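Local coordinates for metal-dependent hydrolase (Lactobacillus plantarum, PDB 2F6K) that probably catalyses decarboxylation of aminocarboxymuconate semialdehyde or a related acid, as a manganese-binding member of the amidohydrolase superfamily, at the interface of chains A and B and the interface of chains A and C. Residues are numbered along the deposited sequence; one frame, centred on the assembly and turned at random. Chains: chain A/B/C, metal-dependent hydrolase.

Contact 1: the interface of chains A and B. Residues chain A 189-190, 220, 225; chain B 166-169.
The side-chain amino nitrogen NZ of A:Lys189 reaches across to the backbone carbonyl of B:Ile167 in this two-fold interface between two copies of an amidohydrolase-family enzyme, as paired in the deposited assembly, which may or may not be the pairing in solution. The hydrogen bond from A:Lys189 NZ to B:Ile167 O is 2.9 Å long, and the donor stands 23° away from the carbonyl plane. Lysine suits the place because its aliphatic stem can pack before its polar end bonds: CE of A:Lys189 lies 3.9 Å from CB of B:Ile167. The stem runs nearly straight and turns only at its last torsion (chi4 62°), which directs NZ toward the loop. The same carbonyl O of B:Ile167 also takes part in a 2.7 Å hydrogen bond with water 1, which in turn bonds the phenol OH of A:Tyr225 at 2.7 Å. Beside this polar group, methyl CD1 of B:Leu169 rests 3.6 Å from CE2 of A:Tyr220, and the phenol OH of A:Tyr225 lies at the edge of the A:Tyr220 ring, in its plane. Farther out, the A:Tyr225 ring lies over CA of A:Lys189, 3.5 Å from its plane, bracing the end of helix 171-189 against helix 210-225. The carboxylate OD2 of B:Asp168 stays 4.7 Å from A:Lys189 NZ, too far for a salt bridge, although its opposite charge would probably favour the lysine's position. On the B side, B:Asp166 and B:Asp168 both have positive phi, a sharply turned loop that presents the B:Ile167 carbonyl outward.

Contact 2: the interface of chains A and B. Residues chain A 181, 209, 212-213, 216; chain B 173-174, 177, 209.
A:Phe209 and B:Phe209, equivalent residues of two amidohydrolase-family subunits, stack face to face where the two-fold relation brings each against its own copy. Their ring centroids are 3.9 Å apart and their planes only 14° from parallel, although the two side chains approach from directions roughly at right angles. In each, CG lies opposite the carbonyl carbon (chi1 -64°), which turns the ring toward its mate. The B:Phe209 ring is sandwiched: CB of B:Phe177 lies 3.6 Å above the face turned away from A:Phe209. Branched aliphatic groups meet its rim instead, with CG1 of A:Val213 at one edge and CD1 of B:Leu174 at another. CD1 of B:Leu174 also sits 3.9 Å from CG2 of A:Thr181, a residue whose hydroxyl OG1 makes a weak hydrogen bond with the backbone N of A:Phe209. With an alanine in place of A:Phe209, the B:Phe209 ring would probably lose its stacking partner on one face and face a gap at the centre of the interface. Farther along helix 210-225, A:Arg216, extended from CG to NE, lays methylene CD over the B:Phe177 ring face, 3.8 Å from the centroid, while the guanidinium reaches past the CE2 rim, its plane tilted 30° from the ring. Arginine suits this spot because its long aliphatic stem can lie on an aromatic face while its polar head extends beyond the rim. At the edge of that ring, CG2 of A:Ile212 approaches CE1 of B:Phe177 to 3.9 Å.

Contact 3: the interface of chains A and C. Residues chain A 163-164; chain C 128-129, 159.
The side-chain amide of A:Asn164 bonds C:Arg128 through both its oxygen and its nitrogen in this A–C contact between loops of two amidohydrolase-family copies, an interface of the deposited assembly that may not be biological. Here the fit is tight. NE of C:Arg128 gives a 2.8 Å hydrogen bond to OD1 of A:Asn164, nearly in the guanidinium plane, while amide ND2 gives a 2.7 Å bond to the C:Arg128 backbone O, in that carbonyl's plane and straight at 165°. Asparagine suits the place because one short amide offers both an acceptor and a donor, and the pair of bonds fixes which way it is flipped. The arginine can present NE because its chain bends at chi3 (74°). A leucine in place of C:Arg128 would probably leave OD1 of A:Asn164 and the A:Lys163 carbonyl without their cross-interface donors. Packing is looser along A:Lys163: its fully extended stem passes over one guanidinium face, CE of A:Lys163 4.0 Å from CZ of C:Arg128, and CD comes no nearer than 4.1 Å to the carbonyl O of C:Ala159. Water enters on the NH2 side, where water 2 bonds C:Arg128 NH2 at 2.9 Å and also the A:Lys163 O. A:Lys163 O accepts C:Arg128 NH2 directly as well, at 3.0 Å, with the donor 47° out of the carbonyl plane.

Contact 4: the interface of chains A and B. Residues chain A 166, 168-170, 173; chain B 185, 189, 220, 225.
B:Tyr220 projects its ring at A:Pro170 and A:Leu173 because its CG is set opposite the backbone N (chi1 -176°) and chi2 of 82° turns one face toward chain A. A:Leu173, with CG opposite its carbonyl carbon (chi1 -61°), sends methyl CD1 onto that same face, 4.0 Å from the ring centroid and near the CB end. A:Pro170 takes the phenol end: CD sits 3.7 Å from the centroid, a CH-pi contact in which the conformationally restricted proline ring offers a compact hydrocarbon edge to the aromatic face. Tyrosine suits the place because its broad face receives both carbons while OH of B:Tyr220 extends beyond them, 3.4 Å from A:Pro170 CD. Away from this face, A:Asp166 and B:Ile185 meet at about a right angle, the carboxylate OD1 lying 3.5 Å from CB and 3.7 Å from CG2 of the isoleucine. CD2 of A:Leu169 lies 4.2 Å from CG2 of B:Ile185, a loose van der Waals contact. In the amidohydrolase fold, the chain A groups sit where the loop after strand 150-154 leads into helix 171-189, with A:Pro170 immediately before its first turn, and they dock against helices 171-189 and 210-225 of chain B.

Contact 1: the interface of chains A and B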
loop_
_atom_site.group_PDB
_atom_site.type_symbol
_atom_site.label_atom_id
_atom_site.label_comp_id
_atom_site.label_asym_id
_atom_site.label_seq_id
_atom_site.Cartn_x
_atom_site.Cartn_y
_atom_site.Cartn_z
ATOM N N LYS A 189 -15.461 0.380 -16.534
ATOM C CA LYS A 189 -16.279 0.008 -15.392
ATOM C C LYS A 189 -17.385 1.027 -15.086
ATOM O O LYS A 189 -18.519 0.650 -14.788
ATOM C CB LYS A 189 -15.382 -0.170 -14.167
ATOM C CG LYS A 189 -16.128 -0.486 -12.867
ATOM C CD LYS A 189 -15.161 -0.523 -11.684
ATOM C CE LYS A 189 -15.889 -0.604 -10.345
ATOM N NZ LYS A 189 -16.694 -1.849 -10.240
ATOM N N TYR A 190 -17.061 2.312 -15.166
ATOM C CA TYR A 190 -18.042 3.349 -14.874
ATOM C C TYR A 190 -18.840 3.865 -16.073
ATOM O O TYR A 190 -19.500 4.896 -15.984
ATOM C CB TYR A 190 -17.356 4.506 -14.149
ATOM C CG TYR A 190 -16.964 4.142 -12.733
ATOM C CD1 TYR A 190 -17.937 3.773 -11.801
ATOM C CD2 TYR A 190 -15.623 4.136 -12.327
ATOM C CE1 TYR A 190 -17.590 3.405 -10.501
ATOM C CE2 TYR A 190 -15.262 3.765 -11.025
ATOM C CZ TYR A 190 -16.253 3.401 -10.118
ATOM O OH TYR A 190 -15.920 3.012 -8.839
ATOM N N TYR A 220 -15.179 -10.248 -19.884
ATOM C CA TYR A 220 -15.631 -9.703 -18.610
ATOM C C TYR A 220 -16.292 -8.345 -18.816
ATOM O O TYR A 220 -17.366 -8.085 -18.286
ATOM C CB TYR A 220 -14.446 -9.559 -17.651
ATOM C CG TYR A 220 -14.810 -9.080 -16.260
ATOM C CD1 TYR A 220 -15.295 -9.967 -15.295
ATOM C CD2 TYR A 220 -14.651 -7.742 -15.902
ATOM C CE1 TYR A 220 -15.608 -9.528 -14.006
ATOM C CE2 TYR A 220 -14.961 -7.290 -14.617
ATOM C CZ TYR A 220 -15.435 -8.184 -13.675
ATOM O OH TYR A 220 -15.719 -7.728 -12.404
ATOM N N TYR A 225 -19.573 -5.259 -17.451
ATOM C CA TYR A 225 -19.683 -3.817 -17.655
ATOM C C TYR A 225 -20.670 -3.469 -18.761
ATOM O O TYR A 225 -21.004 -2.303 -18.958
ATOM C CB TYR A 225 -18.322 -3.212 -18.005
ATOM C CG TYR A 225 -17.264 -3.371 -16.942
ATOM C CD1 TYR A 225 -17.607 -3.575 -15.602
ATOM C CD2 TYR A 225 -15.913 -3.259 -17.268
ATOM C CE1 TYR A 225 -16.631 -3.659 -14.621
ATOM C CE2 TYR A 225 -14.931 -3.339 -16.296
ATOM C CZ TYR A 225 -15.296 -3.537 -14.978
ATOM O OH TYR A 225 -14.320 -3.600 -14.015
ATOM N N ASP B 166 -10.404 0.150 -10.633
ATOM C CA ASP B 166 -10.742 -1.194 -11.097
ATOM C C ASP B 166 -11.368 -2.037 -9.985
ATOM O O ASP B 166 -11.228 -3.259 -9.965
ATOM C CB ASP B 166 -9.489 -1.902 -11.634
ATOM C CG ASP B 166 -8.741 -1.072 -12.669
ATOM O OD1 ASP B 166 -9.398 -0.514 -13.569
ATOM O OD2 ASP B 166 -7.495 -0.980 -12.591
ATOM N N ILE B 167 -12.065 -1.377 -9.064
ATOM C CA ILE B 167 -12.705 -2.059 -7.945
ATOM C C ILE B 167 -13.451 -3.326 -8.360
ATOM O O ILE B 167 -14.330 -3.291 -9.223
ATOM C CB ILE B 167 -13.692 -1.121 -7.207
ATOM C CG1 ILE B 167 -12.913 -0.004 -6.504
ATOM C CG2 ILE B 167 -14.526 -1.920 -6.196
ATOM C CD1 ILE B 167 -13.790 0.966 -5.707
ATOM N N ASP B 168 -13.082 -4.437 -7.727
ATOM C CA ASP B 168 -13.677 -5.749 -7.977
ATOM C C ASP B 168 -13.288 -6.414 -9.293
ATOM O O ASP B 168 -13.878 -7.429 -9.675
ATOM C CB ASP B 168 -15.203 -5.675 -7.875
ATOM C CG ASP B 168 -15.670 -5.355 -6.474
ATOM O OD1 ASP B 168 -15.245 -6.074 -5.538
ATOM O OD2 ASP B 168 -16.457 -4.390 -6.309
ATOM N N LEU B 169 -12.308 -5.852 -9.993
ATOM C CA LEU B 169 -11.864 -6.454 -11.250
ATOM C C LEU B 169 -11.078 -7.705 -10.879
ATOM O O LEU B 169 -10.093 -7.617 -10.144
ATOM C CB LEU B 169 -10.950 -5.503 -12.022
ATOM C CG LEU B 169 -10.448 -6.072 -13.348
ATOM C CD1 LEU B 169 -11.606 -6.113 -14.332
ATOM C CD2 LEU B 169 -9.300 -5.223 -13.888
HETATM O O HOH W 1 -14.994 -4.549 -11.546
#

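Contact 2: the interface of chains A and B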
loop_
_atom_site.group_PDB
_atom_site.type_symbol
_atom_site.label_atom_id
_atom_site.label_comp_id
_atom_site.label_asym_id
_atom_site.label_seq_id
_atom_site.Cartn_x
_atom_site.Cartn_y
_atom_site.Cartn_z
ATOM N N THR A 181 -3.283 2.069 -18.139
ATOM C CA THR A 181 -4.051 0.863 -18.365
ATOM C C THR A 181 -5.137 0.682 -17.312
ATOM O O THR A 181 -6.287 0.362 -17.635
ATOM C CB THR A 181 -3.148 -0.380 -18.366
ATOM O OG1 THR A 181 -2.037 -0.172 -19.251
ATOM C CG2 THR A 181 -3.938 -1.595 -18.849
ATOM N N PHE A 209 -0.766 -0.529 -22.316
ATOM C CA PHE A 209 -0.950 -1.978 -22.443
ATOM C C PHE A 209 -2.289 -2.405 -23.039
ATOM O O PHE A 209 -2.579 -3.607 -23.112
ATOM C CB PHE A 209 -0.807 -2.651 -21.075
ATOM C CG PHE A 209 0.567 -2.532 -20.471
ATOM C CD1 PHE A 209 0.716 -2.405 -19.095
ATOM C CD2 PHE A 209 1.704 -2.524 -21.278
ATOM C CE1 PHE A 209 1.973 -2.266 -18.526
ATOM C CE2 PHE A 209 2.970 -2.386 -20.718
ATOM C CZ PHE A 209 3.104 -2.254 -19.333
ATOM N N ILE A 212 -2.629 -5.271 -25.523
ATOM C CA ILE A 212 -2.589 -6.659 -25.073
ATOM C C ILE A 212 -3.707 -7.097 -24.110
ATOM O O ILE A 212 -4.180 -8.232 -24.191
ATOM C CB ILE A 212 -1.232 -6.977 -24.417
ATOM C CG1 ILE A 212 -0.135 -6.954 -25.487
ATOM C CG2 ILE A 212 -1.290 -8.331 -23.696
ATOM C CD1 ILE A 212 1.260 -7.285 -24.954
ATOM N N VAL A 213 -4.137 -6.224 -23.202
ATOM C CA VAL A 213 -5.185 -6.624 -22.256
ATOM C C VAL A 213 -6.601 -6.669 -22.814
ATOM O O VAL A 213 -7.424 -7.465 -22.356
ATOM C CB VAL A 213 -5.214 -5.722 -20.996
ATOM C CG1 VAL A 213 -4.069 -6.070 -20.098
ATOM C CG2 VAL A 213 -5.158 -4.254 -21.391
ATOM N N ARG A 216 -8.034 -9.884 -23.373
ATOM C CA ARG A 216 -8.138 -10.659 -22.150
ATOM C C ARG A 216 -9.363 -10.278 -21.325
ATOM O O ARG A 216 -9.993 -11.132 -20.702
ATOM C CB ARG A 216 -6.868 -10.459 -21.317
ATOM C CG ARG A 216 -6.669 -11.454 -20.187
ATOM C CD ARG A 216 -5.405 -11.091 -19.405
ATOM N NE ARG A 216 -5.164 -11.979 -18.273
ATOM C CZ ARG A 216 -4.811 -13.254 -18.387
ATOM N NH1 ARG A 216 -4.651 -13.793 -19.587
ATOM N NH2 ARG A 216 -4.625 -13.991 -17.300
ATOM N N LEU B 173 -7.318 -10.973 -14.651
ATOM C CA LEU B 173 -7.536 -10.161 -15.845
ATOM C C LEU B 173 -6.487 -9.080 -16.110
ATOM O O LEU B 173 -6.137 -8.838 -17.256
ATOM C CB LEU B 173 -8.926 -9.524 -15.798
ATOM C CG LEU B 173 -10.126 -10.480 -15.762
ATOM C CD1 LEU B 173 -11.411 -9.666 -15.818
ATOM C CD2 LEU B 173 -10.073 -11.444 -16.932
ATOM N N LEU B 174 -5.987 -8.431 -15.065
ATOM C CA LEU B 174 -4.981 -7.390 -15.235
ATOM C C LEU B 174 -3.838 -7.541 -14.220
ATOM O O LEU B 174 -2.665 -7.328 -14.545
ATOM C CB LEU B 174 -5.621 -6.003 -15.087
ATOM C CG LEU B 174 -4.641 -4.825 -15.087
ATOM C CD1 LEU B 174 -4.018 -4.676 -16.469
ATOM C CD2 LEU B 174 -5.362 -3.556 -14.684
ATOM N N PHE B 177 -0.967 -10.102 -15.108
ATOM C CA PHE B 177 -0.053 -9.568 -16.100
ATOM C C PHE B 177 0.891 -8.530 -15.537
ATOM O O PHE B 177 2.083 -8.532 -15.850
ATOM C CB PHE B 177 -0.812 -8.987 -17.286
ATOM C CG PHE B 177 -1.219 -10.019 -18.297
ATOM C CD1 PHE B 177 -1.285 -9.697 -19.647
ATOM C CD2 PHE B 177 -1.510 -11.320 -17.905
ATOM C CE1 PHE B 177 -1.626 -10.652 -20.593
ATOM C CE2 PHE B 177 -1.854 -12.285 -18.846
ATOM C CZ PHE B 177 -1.911 -11.947 -20.195
ATOM N N PHE B 209 2.947 -8.433 -20.471
ATOM C CA PHE B 209 3.173 -7.153 -21.148
ATOM C C PHE B 209 4.571 -6.973 -21.733
ATOM O O PHE B 209 4.891 -5.895 -22.252
ATOM C CB PHE B 209 2.910 -5.991 -20.186
ATOM C CG PHE B 209 1.482 -5.887 -19.722
ATOM C CD1 PHE B 209 1.197 -5.455 -18.432
ATOM C CD2 PHE B 209 0.429 -6.240 -20.565
ATOM C CE1 PHE B 209 -0.112 -5.381 -17.980
ATOM C CE2 PHE B 209 -0.888 -6.168 -20.122
ATOM C CZ PHE B 209 -1.159 -5.737 -18.821
#

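Contact 3: the interface of chains A and C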
loop_
_atom_site.group_PDB
_atom_site.type_symbol
_atom_site.label_atom_id
_atom_site.label_comp_id
_atom_site.label_asym_id
_atom_site.label_seq_id
_atom_site.Cartn_x
_atom_site.Cartn_y
_atom_site.Cartn_z
ATOM N N LYS A 163 6.528 -2.706 -2.689
ATOM C CA LYS A 163 7.758 -2.053 -2.252
ATOM C C LYS A 163 9.056 -2.753 -2.641
ATOM O O LYS A 163 10.045 -2.093 -2.968
ATOM C CB LYS A 163 7.715 -1.863 -0.732
ATOM C CG LYS A 163 8.958 -1.229 -0.140
ATOM C CD LYS A 163 8.838 -1.076 1.371
ATOM C CE LYS A 163 10.044 -0.339 1.939
ATOM N NZ LYS A 163 9.944 -0.108 3.417
ATOM N N ASN A 164 9.050 -4.083 -2.606
ATOM C CA ASN A 164 10.246 -4.856 -2.927
ATOM C C ASN A 164 10.315 -5.481 -4.308
ATOM O O ASN A 164 10.541 -6.681 -4.433
ATOM C CB ASN A 164 10.456 -5.957 -1.891
ATOM C CG ASN A 164 10.844 -5.407 -0.538
ATOM O OD1 ASN A 164 11.843 -4.700 -0.402
ATOM N ND2 ASN A 164 10.054 -5.730 0.474
ATOM N N ARG C 128 12.167 -3.208 5.337
ATOM C CA ARG C 128 11.486 -3.196 4.047
ATOM C C ARG C 128 10.332 -4.190 4.023
ATOM O O ARG C 128 10.171 -4.933 3.060
ATOM C CB ARG C 128 12.454 -3.521 2.897
ATOM C CG ARG C 128 13.511 -2.448 2.610
ATOM C CD ARG C 128 14.206 -2.710 1.270
ATOM N NE ARG C 128 13.347 -2.391 0.131
ATOM C CZ ARG C 128 13.227 -1.178 -0.405
ATOM N NH1 ARG C 128 13.920 -0.159 0.092
ATOM N NH2 ARG C 128 12.405 -0.975 -1.430
ATOM N N GLY C 129 9.542 -4.222 5.090
ATOM C CA GLY C 129 8.406 -5.122 5.111
ATOM C C GLY C 129 8.520 -6.397 5.922
ATOM O O GLY C 129 7.499 -7.015 6.224
ATOM N N ALA C 159 6.124 -0.264 6.866
ATOM C CA ALA C 159 6.247 -0.711 5.483
ATOM C C ALA C 159 5.370 0.115 4.549
ATOM O O ALA C 159 5.830 0.596 3.515
ATOM C CB ALA C 159 5.883 -2.186 5.378
HETATM O O HOH W 2 11.092 0.716 -3.377
#

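Contact 4: the interface of chains A and B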
loop_
_atom_site.group_PDB
_atom_site.type_symbol
_atom_site.label_atom_id
_atom_site.label_comp_id
_atom_site.label_asym_id
_atom_site.label_seq_id
_atom_site.Cartn_x
_atom_site.Cartn_y
_atom_site.Cartn_z
ATOM N N ASP A 166 11.385 -4.181 -8.615
ATOM C CA ASP A 166 11.794 -3.129 -9.543
ATOM C C ASP A 166 12.326 -1.899 -8.806
ATOM O O ASP A 166 12.210 -0.774 -9.291
ATOM C CB ASP A 166 10.614 -2.721 -10.438
ATOM C CG ASP A 166 9.954 -3.911 -11.121
ATOM O OD1 ASP A 166 10.684 -4.769 -11.654
ATOM O OD2 ASP A 166 8.704 -3.989 -11.135
ATOM N N ASP A 168 13.860 1.239 -7.542
ATOM C CA ASP A 168 14.503 2.353 -8.237
ATOM C C ASP A 168 14.259 2.427 -9.740
ATOM O O ASP A 168 14.903 3.216 -10.437
ATOM C CB ASP A 168 16.011 2.357 -7.966
ATOM C CG ASP A 168 16.332 2.634 -6.516
ATOM O OD1 ASP A 168 15.833 3.659 -5.993
ATOM O OD2 ASP A 168 17.079 1.832 -5.903
ATOM N N LEU A 169 13.339 1.613 -10.249
ATOM C CA LEU A 169 13.033 1.652 -11.679
ATOM C C LEU A 169 12.240 2.930 -11.918
ATOM O O LEU A 169 11.187 3.123 -11.309
ATOM C CB LEU A 169 12.179 0.452 -12.090
ATOM C CG LEU A 169 11.820 0.433 -13.576
ATOM C CD1 LEU A 169 13.070 0.100 -14.375
ATOM C CD2 LEU A 169 10.714 -0.585 -13.839
ATOM N N PRO A 170 12.739 3.832 -12.785
ATOM C CA PRO A 170 11.993 5.072 -13.031
ATOM C C PRO A 170 10.516 4.784 -13.333
ATOM O O PRO A 170 10.189 3.846 -14.060
ATOM C CB PRO A 170 12.744 5.698 -14.207
ATOM C CG PRO A 170 14.159 5.262 -13.959
ATOM C CD PRO A 170 13.985 3.801 -13.573
ATOM N N LEU A 173 8.933 4.337 -17.030
ATOM C CA LEU A 173 9.250 3.120 -17.771
ATOM C C LEU A 173 8.210 2.002 -17.682
ATOM O O LEU A 173 7.968 1.314 -18.663
ATOM C CB LEU A 173 10.616 2.583 -17.337
ATOM C CG LEU A 173 11.825 3.498 -17.571
ATOM C CD1 LEU A 173 13.093 2.756 -17.171
ATOM C CD2 LEU A 173 11.906 3.912 -19.028
ATOM N N ILE B 185 11.203 -7.904 -15.046
ATOM C CA ILE B 185 12.117 -6.791 -14.977
ATOM C C ILE B 185 12.958 -6.891 -13.705
ATOM O O ILE B 185 14.141 -6.553 -13.701
ATOM C CB ILE B 185 11.330 -5.466 -15.018
ATOM C CG1 ILE B 185 10.507 -5.420 -16.310
ATOM C CG2 ILE B 185 12.280 -4.281 -14.924
ATOM C CD1 ILE B 185 9.703 -4.150 -16.519
ATOM N N LYS B 189 16.988 -6.652 -13.407
ATOM C CA LYS B 189 17.697 -5.837 -12.435
ATOM C C LYS B 189 18.747 -6.625 -11.642
ATOM O O LYS B 189 19.854 -6.137 -11.410
ATOM C CB LYS B 189 16.689 -5.202 -11.478
ATOM C CG LYS B 189 17.311 -4.377 -10.348
ATOM C CD LYS B 189 16.234 -3.888 -9.379
ATOM C CE LYS B 189 16.830 -3.263 -8.120
ATOM N NZ LYS B 189 17.647 -2.065 -8.444
ATOM N N TYR B 220 17.250 1.739 -20.741
ATOM C CA TYR B 220 17.565 1.758 -19.319
ATOM C C TYR B 220 18.214 0.445 -18.898
ATOM O O TYR B 220 19.227 0.442 -18.206
ATOM C CB TYR B 220 16.289 1.986 -18.503
ATOM C CG TYR B 220 16.506 2.112 -17.008
ATOM C CD1 TYR B 220 16.913 3.321 -16.436
ATOM C CD2 TYR B 220 16.285 1.026 -16.162
ATOM C CE1 TYR B 220 17.089 3.441 -15.055
ATOM C CE2 TYR B 220 16.459 1.132 -14.780
ATOM C CZ TYR B 220 16.858 2.338 -14.232
ATOM O OH TYR B 220 17.007 2.436 -12.864
ATOM N N TYR B 225 21.283 -1.768 -16.099
ATOM C CA TYR B 225 21.383 -3.168 -15.697
ATOM C C TYR B 225 22.466 -3.911 -16.470
ATOM O O TYR B 225 22.793 -5.050 -16.150
ATOM C CB TYR B 225 20.051 -3.891 -15.907
ATOM C CG TYR B 225 18.897 -3.342 -15.104
ATOM C CD1 TYR B 225 19.112 -2.611 -13.932
ATOM C CD2 TYR B 225 17.583 -3.602 -15.488
ATOM C CE1 TYR B 225 18.048 -2.162 -13.167
ATOM C CE2 TYR B 225 16.513 -3.159 -14.731
ATOM C CZ TYR B 225 16.752 -2.443 -13.573
ATOM O OH TYR B 225 15.688 -2.020 -12.817
#

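Contacts 1, 2 and 4 belong to one A–B interface. Contacts 1 and 4, about 29 Å apart between C-alpha centres, are largely related by its two-fold, with the chains exchanged; contact 2 lies between them, about 14 Å from contact 1 and 20 Å from contact 4. All three draw on helices 171-189 and 210-225, so the subunits appear to pair through the same two helices and the loop before the first. Contact 3, about 17 Å from contact 4, uses A:Lys163 and A:Asn164 of that same loop, joining the A–B pair to chain C in the four-copy deposited assembly.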